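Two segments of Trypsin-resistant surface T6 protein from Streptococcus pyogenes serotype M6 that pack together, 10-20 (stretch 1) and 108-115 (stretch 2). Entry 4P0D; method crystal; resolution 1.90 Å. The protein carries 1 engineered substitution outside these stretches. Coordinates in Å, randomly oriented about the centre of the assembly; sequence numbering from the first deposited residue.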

# COMPACT_ATOMS: atom_id res chain seq x y z
N LEU A 10 -24.95 14.29 -30.52
CA LEU A 10 -24.30 13.08 -30.04
C LEU A 10 -24.07 13.26 -28.54
O LEU A 10 -23.43 14.22 -28.11
N LYS A 11 -24.59 12.34 -27.75
CA LYS A 11 -24.67 12.51 -26.32
C LYS A 11 -24.12 11.31 -25.56
O LYS A 11 -24.34 10.16 -25.93
N ILE A 12 -23.40 11.60 -24.49
CA ILE A 12 -22.87 10.58 -23.62
C ILE A 12 -23.44 10.84 -22.22
O ILE A 12 -23.38 11.96 -21.72
N THR A 13 -24.04 9.82 -21.61
CA THR A 13 -24.49 9.91 -20.21
C THR A 13 -23.64 9.03 -19.28
O THR A 13 -22.74 8.31 -19.73
N ASN A 14 -23.93 9.11 -17.98
CA ASN A 14 -23.21 8.34 -16.96
C ASN A 14 -21.73 8.66 -16.89
O ASN A 14 -20.90 7.77 -16.68
N ILE A 15 -21.40 9.94 -17.00
CA ILE A 15 -20.03 10.39 -16.91
C ILE A 15 -19.71 10.72 -15.46
O ILE A 15 -20.24 11.68 -14.89
N GLU A 16 -18.86 9.89 -14.85
CA GLU A 16 -18.47 10.05 -13.46
C GLU A 16 -17.00 10.40 -13.38
O GLU A 16 -16.20 10.02 -14.23
N GLY A 17 -16.63 11.14 -12.35
CA GLY A 17 -15.24 11.38 -12.09
C GLY A 17 -14.61 12.49 -12.88
O GLY A 17 -13.43 12.70 -12.77
N GLY A 18 -15.42 13.22 -13.66
CA GLY A 18 -14.93 14.37 -14.41
C GLY A 18 -13.79 14.15 -15.38
O GLY A 18 -12.75 14.82 -15.31
N PRO A 19 -13.97 13.22 -16.33
CA PRO A 19 -12.91 12.98 -17.31
C PRO A 19 -12.90 14.04 -18.42
O PRO A 19 -13.80 14.85 -18.53
N THR A 20 -11.86 14.00 -19.24
CA THR A 20 -11.80 14.71 -20.50
C THR A 20 -12.49 13.84 -21.53
O THR A 20 -12.32 12.62 -21.54
N THR A 108 -11.66 4.15 -15.06
CA THR A 108 -11.23 3.86 -16.42
C THR A 108 -12.45 3.47 -17.23
O THR A 108 -13.32 2.74 -16.75
N TYR A 109 -12.51 3.98 -18.47
CA TYR A 109 -13.70 3.92 -19.32
C TYR A 109 -13.45 3.07 -20.55
O TYR A 109 -12.33 3.03 -21.05
N ASN A 110 -14.50 2.39 -21.03
CA ASN A 110 -14.46 1.78 -22.34
C ASN A 110 -14.62 2.87 -23.40
O ASN A 110 -15.17 3.94 -23.11
N PRO A 111 -14.15 2.59 -24.63
CA PRO A 111 -14.37 3.48 -25.80
C PRO A 111 -15.85 3.54 -26.21
O PRO A 111 -16.59 2.61 -25.92
N ILE A 112 -16.27 4.60 -26.87
CA ILE A 112 -17.65 4.73 -27.34
C ILE A 112 -17.67 5.06 -28.83
O ILE A 112 -16.88 5.87 -29.31
N LEU A 113 -18.54 4.36 -29.56
CA LEU A 113 -18.83 4.69 -30.95
C LEU A 113 -20.12 5.49 -31.05
O LEU A 113 -21.19 5.03 -30.64
N LEU A 114 -20.02 6.68 -31.64
CA LEU A 114 -21.18 7.53 -31.86
C LEU A 114 -21.29 7.90 -33.33
O LEU A 114 -20.28 8.14 -34.00
N ALA A 115 -22.51 7.98 -33.81
CA ALA A 115 -22.74 8.33 -35.21
C ALA A 115 -23.99 9.17 -35.36
O ALA A 115 -24.98 8.90 -34.68

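The contact is a mainly apolar packing of two strands through their side chains, extended at one end by a tyrosine whose hydroxyl is hydrogen-bonded to the backbone of the facing loop. Strands 10-13 and 112-115 run roughly antiparallel, with 150° between their N-to-C directions, and their axes come no closer than 7.7 Å, a spacing that leaves room for side chains between them. The stretches bury 415 Å² in total.

Alternation along each strand selects the residues that point in. Leu10 and Ile12 direct their CA-to-CB bonds toward stretch 2, whereas that of Lys11 points away; Ile112 and Leu114 reciprocate, and Ala115 points away. All four inward side chains adopt chi1 m and chi2 t. Ile12 bridges two partners: its CG2 lies 3.8 Å from Ile112 CD1, and its CG1 lies 3.9 Å from Leu114 CD1. Leu114 also meets Leu10, whose CD1 is 4.2 Å from Leu114 CB, while Leu10 CD2 reaches the backbone, 3.5 Å from Ala115 O. Although Ala115 points away, its main chain thus still contributes to the contact.

Tyr109 loses the most area to the partner stretch, 93 Å². With chi1 at -82° (m) and chi2 at -91°, its ring extends toward the loop, where Tyr109 OH donates a hydrogen bond to Glu16 O at 2.6 Å. This acceptor lies near the ring plane, at the edge, as does Asn14 O, 4.0 Å from Tyr109 OH. The hydroxyl also touches apolar atoms: Ile15 CG2 is 3.9 Å from Tyr109 OH. Farther along the loop, Pro19 points toward stretch 2 in a C-gamma endo pucker and places its CG 3.9 Å from Tyr109 CE2, approaching the ring obliquely. The polar link therefore joins a side chain to main chain, beside apolar packing.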

# COMPACT_ATOMS: atom_id res chain seq x y z
CB LEU A 10 -22.99 12.83 -30.79
CG LEU A 10 -23.14 12.70 -32.30
CD1 LEU A 10 -21.78 12.46 -32.95
CD2 LEU A 10 -24.13 11.60 -32.65
CB LYS A 11 -26.13 12.78 -25.93
CG LYS A 11 -26.39 12.90 -24.44
CD LYS A 11 -27.83 13.32 -24.20
CE LYS A 11 -28.17 13.39 -22.72
NZ LYS A 11 -29.43 14.18 -22.54
CB ILE A 12 -21.34 10.60 -23.58
CG1 ILE A 12 -20.78 10.35 -24.98
CG2 ILE A 12 -20.83 9.50 -22.64
CD1 ILE A 12 -19.31 10.70 -25.14
CB THR A 13 -25.96 9.50 -20.07
OG1 THR A 13 -26.10 8.16 -20.54
CG2 THR A 13 -26.86 10.42 -20.87
CB ASN A 14 -23.41 6.81 -17.15
CG ASN A 14 -23.12 6.03 -15.88
OD1 ASN A 14 -23.46 6.49 -14.78
ND2 ASN A 14 -22.48 4.87 -16.00
CB ILE A 15 -19.77 11.62 -17.80
CG1 ILE A 15 -20.15 11.31 -19.25
CG2 ILE A 15 -18.31 12.04 -17.73
CD1 ILE A 15 -19.82 12.40 -20.25
CB GLU A 16 -18.72 8.74 -12.72
CG GLU A 16 -20.18 8.38 -12.49
CD GLU A 16 -20.35 6.91 -12.09
OE1 GLU A 16 -20.12 5.99 -12.91
OE2 GLU A 16 -20.70 6.68 -10.93
CB PRO A 19 -13.30 11.63 -17.89
CG PRO A 19 -14.79 11.66 -17.87
CD PRO A 19 -15.15 12.37 -16.59
CB THR A 20 -10.33 14.90 -20.91
OG1 THR A 20 -9.69 15.72 -19.94
CG2 THR A 20 -10.20 15.51 -22.26
CB THR A 108 -10.13 2.77 -16.48
OG1 THR A 108 -9.76 2.54 -17.84
CG2 THR A 108 -10.59 1.46 -15.88
CB TYR A 109 -14.04 5.34 -19.83
CG TYR A 109 -14.81 6.21 -18.87
CD1 TYR A 109 -16.20 6.23 -18.90
CD2 TYR A 109 -14.16 7.04 -17.96
CE1 TYR A 109 -16.92 7.05 -18.03
CE2 TYR A 109 -14.89 7.86 -17.09
CZ TYR A 109 -16.26 7.86 -17.14
OH TYR A 109 -16.99 8.69 -16.29
CB ASN A 110 -15.59 0.76 -22.53
CG ASN A 110 -15.51 -0.44 -21.58
OD1 ASN A 110 -14.48 -0.74 -20.97
ND2 ASN A 110 -16.62 -1.12 -21.47
CB PRO A 111 -13.57 2.82 -26.91
CG PRO A 111 -12.78 1.73 -26.29
CD PRO A 111 -13.42 1.37 -24.99
CB ILE A 112 -18.44 5.80 -26.57
CG1 ILE A 112 -18.39 5.53 -25.07
CG2 ILE A 112 -19.90 5.80 -27.03
CD1 ILE A 112 -18.98 6.65 -24.23
CB LEU A 113 -18.97 3.43 -31.79
CG LEU A 113 -19.40 3.65 -33.24
CD1 LEU A 113 -18.25 4.16 -34.08
CD2 LEU A 113 -19.95 2.34 -33.80
CB LEU A 114 -21.08 8.81 -31.03
CG LEU A 114 -21.13 8.60 -29.51
CD1 LEU A 114 -20.64 9.85 -28.80
CD2 LEU A 114 -22.52 8.23 -29.01
CB ALA A 115 -22.86 7.07 -36.05